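Long-range contact in uncharacterized N-acetyltransferase D2E76_00625 (Mycobacteroides abscessus, PDB 6YCA), which probably transfers the acetyl group of acetyl coenzyme A to amines as an Eis-type GCN5-related N-acetyltransferase that is unable to modify aminoglycosides: residues A[40-45]-A[99-104]. Sequence-based numbering, arbitrary orientation.
Sequences TVFWRA and VTHIGV. With ACO (acetyl coenzyme *a), chain G.
Segment 40-45 of helix 32-46 crosses segment 99-104 of strand 93-104 at 72°, their axes approaching to 6.7 Å, with F42 facing G103 at a CA-CA distance of 5.0 Å. F42 is the principal side chain. With CG anti to the backbone N (chi1 169°), its ring reaches across the strand and lies over the backbone at H101, whose CA sits 3.5 Å from the F42 ring centroid, almost directly over the centre of the face, in a CH-pi contact. The carbonyl oxygen of I102 meets the ring edge instead, with F42 CE1 3.3 Å from I102 O. H101 has positive phi, a break from the extended strand conformation consistent with a beta bulge. F42 CE2 meets the imidazole edge at H101 CD2, the side chains crossing at about a right angle and the ring planes oblique, while F39 packs edge-to-face with the same imidazole. One turn further along the helix, the A45 methyl rests on the backbone of G103, where no side chain intervenes, and touches V104 O. No hydrogen bond joins helix and strand; the packing is van der Waals contact of helix side chains with the strand backbone, and V104 N and I102 O are turned to the cofactor. V104 N gives a nearly straight bond of 3.1 Å to O9P of acetyl coenzyme A, and I102 O accepts a weak, bent one from its N4P. Both grip the pantetheine arm, leading the thioester past F42, whose CE1 is 3.8 Å from the acetyl O. This is the GNAT acetyl-CoA site, in which the bulged strand, probably splayed from its parallel neighbour 132-135, hydrogen-bonds the pantetheine and an N-terminal helix packs across it.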
loop_
_atom_site.group_PDB
_atom_site.type_symbol
_atom_site.label_atom_id
_atom_site.label_comp_id
_atom_site.label_asym_id
_atom_site.label_seq_id
_atom_site.Cartn_x
_atom_site.Cartn_y
_atom_site.Cartn_z
ATOM N N THR A 40 -2.716 -28.505 25.326
ATOM C CA THR A 40 -1.430 -27.859 25.087
ATOM C C THR A 40 -0.741 -28.431 23.854
ATOM O O THR A 40 -0.055 -27.699 23.131
ATOM C CB THR A 40 -0.541 -27.991 26.321
ATOM O OG1 THR A 40 -0.352 -29.379 26.622
ATOM C CG2 THR A 40 -1.185 -27.302 27.516
ATOM N N VAL A 41 -0.910 -29.733 23.604
ATOM C CA VAL A 41 -0.328 -30.354 22.420
ATOM C C VAL A 41 -0.986 -29.822 21.155
ATOM O O VAL A 41 -0.307 -29.510 20.170
ATOM C CB VAL A 41 -0.430 -31.887 22.532
ATOM C CG1 VAL A 41 -0.291 -32.548 21.179
ATOM C CG2 VAL A 41 0.630 -32.416 23.480
ATOM N N PHE A 42 -2.314 -29.697 21.166
ATOM C CA PHE A 42 -3.009 -29.159 20.002
ATOM C C PHE A 42 -2.652 -27.698 19.766
ATOM O O PHE A 42 -2.418 -27.288 18.623
ATOM C CB PHE A 42 -4.521 -29.343 20.146
ATOM C CG PHE A 42 -5.322 -28.597 19.112
ATOM C CD1 PHE A 42 -5.182 -28.887 17.765
ATOM C CD2 PHE A 42 -6.231 -27.619 19.490
ATOM C CE1 PHE A 42 -5.920 -28.208 16.814
ATOM C CE2 PHE A 42 -6.973 -26.937 18.544
ATOM C CZ PHE A 42 -6.816 -27.230 17.204
ATOM N N TRP A 43 -2.611 -26.895 20.832
ATOM C CA TRP A 43 -2.246 -25.491 20.676
ATOM C C TRP A 43 -0.825 -25.357 20.150
ATOM O O TRP A 43 -0.528 -24.459 19.351
ATOM C CB TRP A 43 -2.401 -24.752 22.004
ATOM C CG TRP A 43 -3.553 -23.798 22.015
ATOM C CD1 TRP A 43 -3.500 -22.444 21.854
ATOM C CD2 TRP A 43 -4.936 -24.125 22.223
ATOM N NE1 TRP A 43 -4.766 -21.909 21.933
ATOM C CE2 TRP A 43 -5.663 -22.920 22.161
ATOM C CE3 TRP A 43 -5.627 -25.320 22.452
ATOM C CZ2 TRP A 43 -7.050 -22.874 22.319
ATOM C CZ3 TRP A 43 -7.004 -25.274 22.609
ATOM C CH2 TRP A 43 -7.700 -24.059 22.541
ATOM N N ARG A 44 0.068 -26.246 20.588
ATOM C CA ARG A 44 1.450 -26.206 20.128
ATOM C C ARG A 44 1.522 -26.543 18.644
ATOM O O ARG A 44 2.300 -25.937 17.898
ATOM C CB ARG A 44 2.273 -27.199 20.945
ATOM C CG ARG A 44 3.721 -26.802 21.225
ATOM C CD ARG A 44 4.575 -26.581 20.003
ATOM N NE ARG A 44 5.904 -26.124 20.394
ATOM C CZ ARG A 44 6.774 -25.558 19.567
ATOM N NH1 ARG A 44 6.460 -25.378 18.291
ATOM N NH2 ARG A 44 7.959 -25.177 20.016
ATOM N N ALA A 45 0.723 -27.520 18.200
ATOM C CA ALA A 45 0.716 -27.896 16.790
ATOM C C ALA A 45 0.171 -26.771 15.916
ATOM O O ALA A 45 0.677 -26.540 14.814
ATOM C CB ALA A 45 -0.087 -29.182 16.595
ATOM N N VAL A 99 -15.358 -33.031 14.140
ATOM C CA VAL A 99 -13.964 -33.338 14.445
ATOM C C VAL A 99 -13.174 -32.046 14.581
ATOM O O VAL A 99 -13.348 -31.104 13.796
ATOM C CB VAL A 99 -13.370 -34.247 13.358
ATOM C CG1 VAL A 99 -11.896 -34.487 13.611
ATOM C CG2 VAL A 99 -14.123 -35.566 13.311
ATOM N N THR A 100 -12.300 -32.000 15.581
ATOM C CA THR A 100 -11.453 -30.838 15.817
ATOM C C THR A 100 -10.304 -31.268 16.723
ATOM O O THR A 100 -10.167 -32.445 17.067
ATOM C CB THR A 100 -12.263 -29.679 16.414
ATOM O OG1 THR A 100 -11.435 -28.514 16.515
ATOM C CG2 THR A 100 -12.773 -30.052 17.798
ATOM N N HIS A 101 -9.464 -30.299 17.095
ATOM C CA HIS A 101 -8.340 -30.511 18.006
ATOM C C HIS A 101 -7.289 -31.472 17.451
ATOM O O HIS A 101 -6.511 -32.052 18.217
ATOM C CB HIS A 101 -8.803 -30.938 19.401
ATOM C CG HIS A 101 -9.780 -29.992 20.021
ATOM N ND1 HIS A 101 -10.747 -30.399 20.915
ATOM C CD2 HIS A 101 -9.943 -28.658 19.870
ATOM C CE1 HIS A 101 -11.463 -29.354 21.289
ATOM N NE2 HIS A 101 -10.993 -28.285 20.672
ATOM N N ILE A 102 -7.252 -31.669 16.136
ATOM C CA ILE A 102 -6.275 -32.563 15.526
ATOM C C ILE A 102 -4.926 -31.861 15.487
ATOM O O ILE A 102 -4.826 -30.712 15.044
ATOM C CB ILE A 102 -6.719 -32.964 14.111
ATOM C CG1 ILE A 102 -7.958 -33.857 14.157
ATOM C CG2 ILE A 102 -5.589 -33.672 13.390
ATOM C CD1 ILE A 102 -8.349 -34.407 12.808
ATOM N N GLY A 103 -3.882 -32.550 15.943
ATOM C CA GLY A 103 -2.547 -31.981 15.922
ATOM C C GLY A 103 -1.484 -32.905 16.479
ATOM O O GLY A 103 -1.757 -33.704 17.380
ATOM N N VAL A 104 -0.271 -32.826 15.931
ATOM C CA VAL A 104 0.872 -33.599 16.404
ATOM C C VAL A 104 2.053 -32.649 16.582
ATOM O O VAL A 104 2.268 -31.759 15.752
ATOM C CB VAL A 104 1.217 -34.733 15.414
ATOM C CG1 VAL A 104 2.441 -35.508 15.872
ATOM C CG2 VAL A 104 0.028 -35.668 15.248
HETATM N N1A ACO G . 1.137 -30.936 4.569
HETATM C C2A ACO G . 1.315 -31.841 3.598
HETATM N N3A ACO G . 1.230 -33.172 3.701
HETATM C C4A ACO G . 0.931 -33.705 4.912
HETATM C C5A ACO G . 0.724 -32.857 6.004
HETATM C C6A ACO G . 0.838 -31.390 5.806
HETATM N N6A ACO G . 0.642 -30.539 6.843
HETATM N N7A ACO G . 0.446 -33.615 7.079
HETATM C C8A ACO G . 0.474 -34.902 6.667
HETATM N N9A ACO G . 0.788 -34.958 5.361
HETATM C C1B ACO G . 0.889 -36.208 4.559
HETATM C C2B ACO G . 2.168 -36.967 4.908
HETATM O O2B ACO G . 3.223 -36.616 4.012
HETATM C C3B ACO G . 1.701 -38.389 4.599
HETATM O O3B ACO G . 1.793 -38.591 3.196
HETATM P P3B ACO G . 2.384 -39.969 2.612
HETATM O O7A ACO G . 3.785 -40.164 3.138
HETATM O O8A ACO G . 1.486 -41.108 3.039
HETATM O O9A ACO G . 2.405 -39.865 1.105
HETATM C C4B ACO G . 0.223 -38.382 4.977
HETATM O O4B ACO G . -0.222 -37.034 4.895
HETATM C C5B ACO G . -0.035 -38.934 6.375
HETATM O O5B ACO G . 0.833 -38.246 7.265
HETATM P P1A ACO G . 0.916 -38.570 8.829
HETATM O O1A ACO G . 2.299 -39.087 9.143
HETATM O O2A ACO G . -0.145 -39.586 9.162
HETATM O O3A ACO G . 0.631 -37.222 9.651
HETATM P P2A ACO G . 1.430 -36.459 10.819
HETATM O O4A ACO G . 1.740 -37.437 11.932
HETATM O O5A ACO G . 2.706 -35.870 10.259
HETATM O O6A ACO G . 0.483 -35.267 11.342
HETATM C CBP ACO G . -0.606 -33.129 11.010
HETATM C CCP ACO G . -0.133 -34.421 10.371
HETATM C CDP ACO G . -1.481 -33.438 12.216
HETATM C CEP ACO G . -1.395 -32.335 9.983
HETATM C CAP ACO G . 0.658 -32.385 11.438
HETATM O OAP ACO G . 1.418 -32.103 10.254
HETATM C C9P ACO G . 0.382 -31.104 12.181
HETATM O O9P ACO G . 0.294 -31.111 13.400
HETATM N N8P ACO G . 0.265 -30.001 11.444
HETATM C C7P ACO G . 0.036 -28.676 11.995
HETATM C C6P ACO G . -1.254 -28.566 12.800
HETATM C C5P ACO G . -2.468 -28.790 11.933
HETATM O O5P ACO G . -2.500 -28.378 10.782
HETATM N N4P ACO G . -3.462 -29.469 12.494
HETATM C C3P ACO G . -4.695 -29.710 11.782
HETATM C C2P ACO G . -5.811 -28.820 12.313
HETATM S S1P ACO G . -7.291 -29.160 11.427
HETATM C C ACO G . -8.319 -29.434 12.716
HETATM O O ACO G . -8.044 -28.953 13.802
HETATM C CH3 ACO G . -9.555 -30.262 12.518
#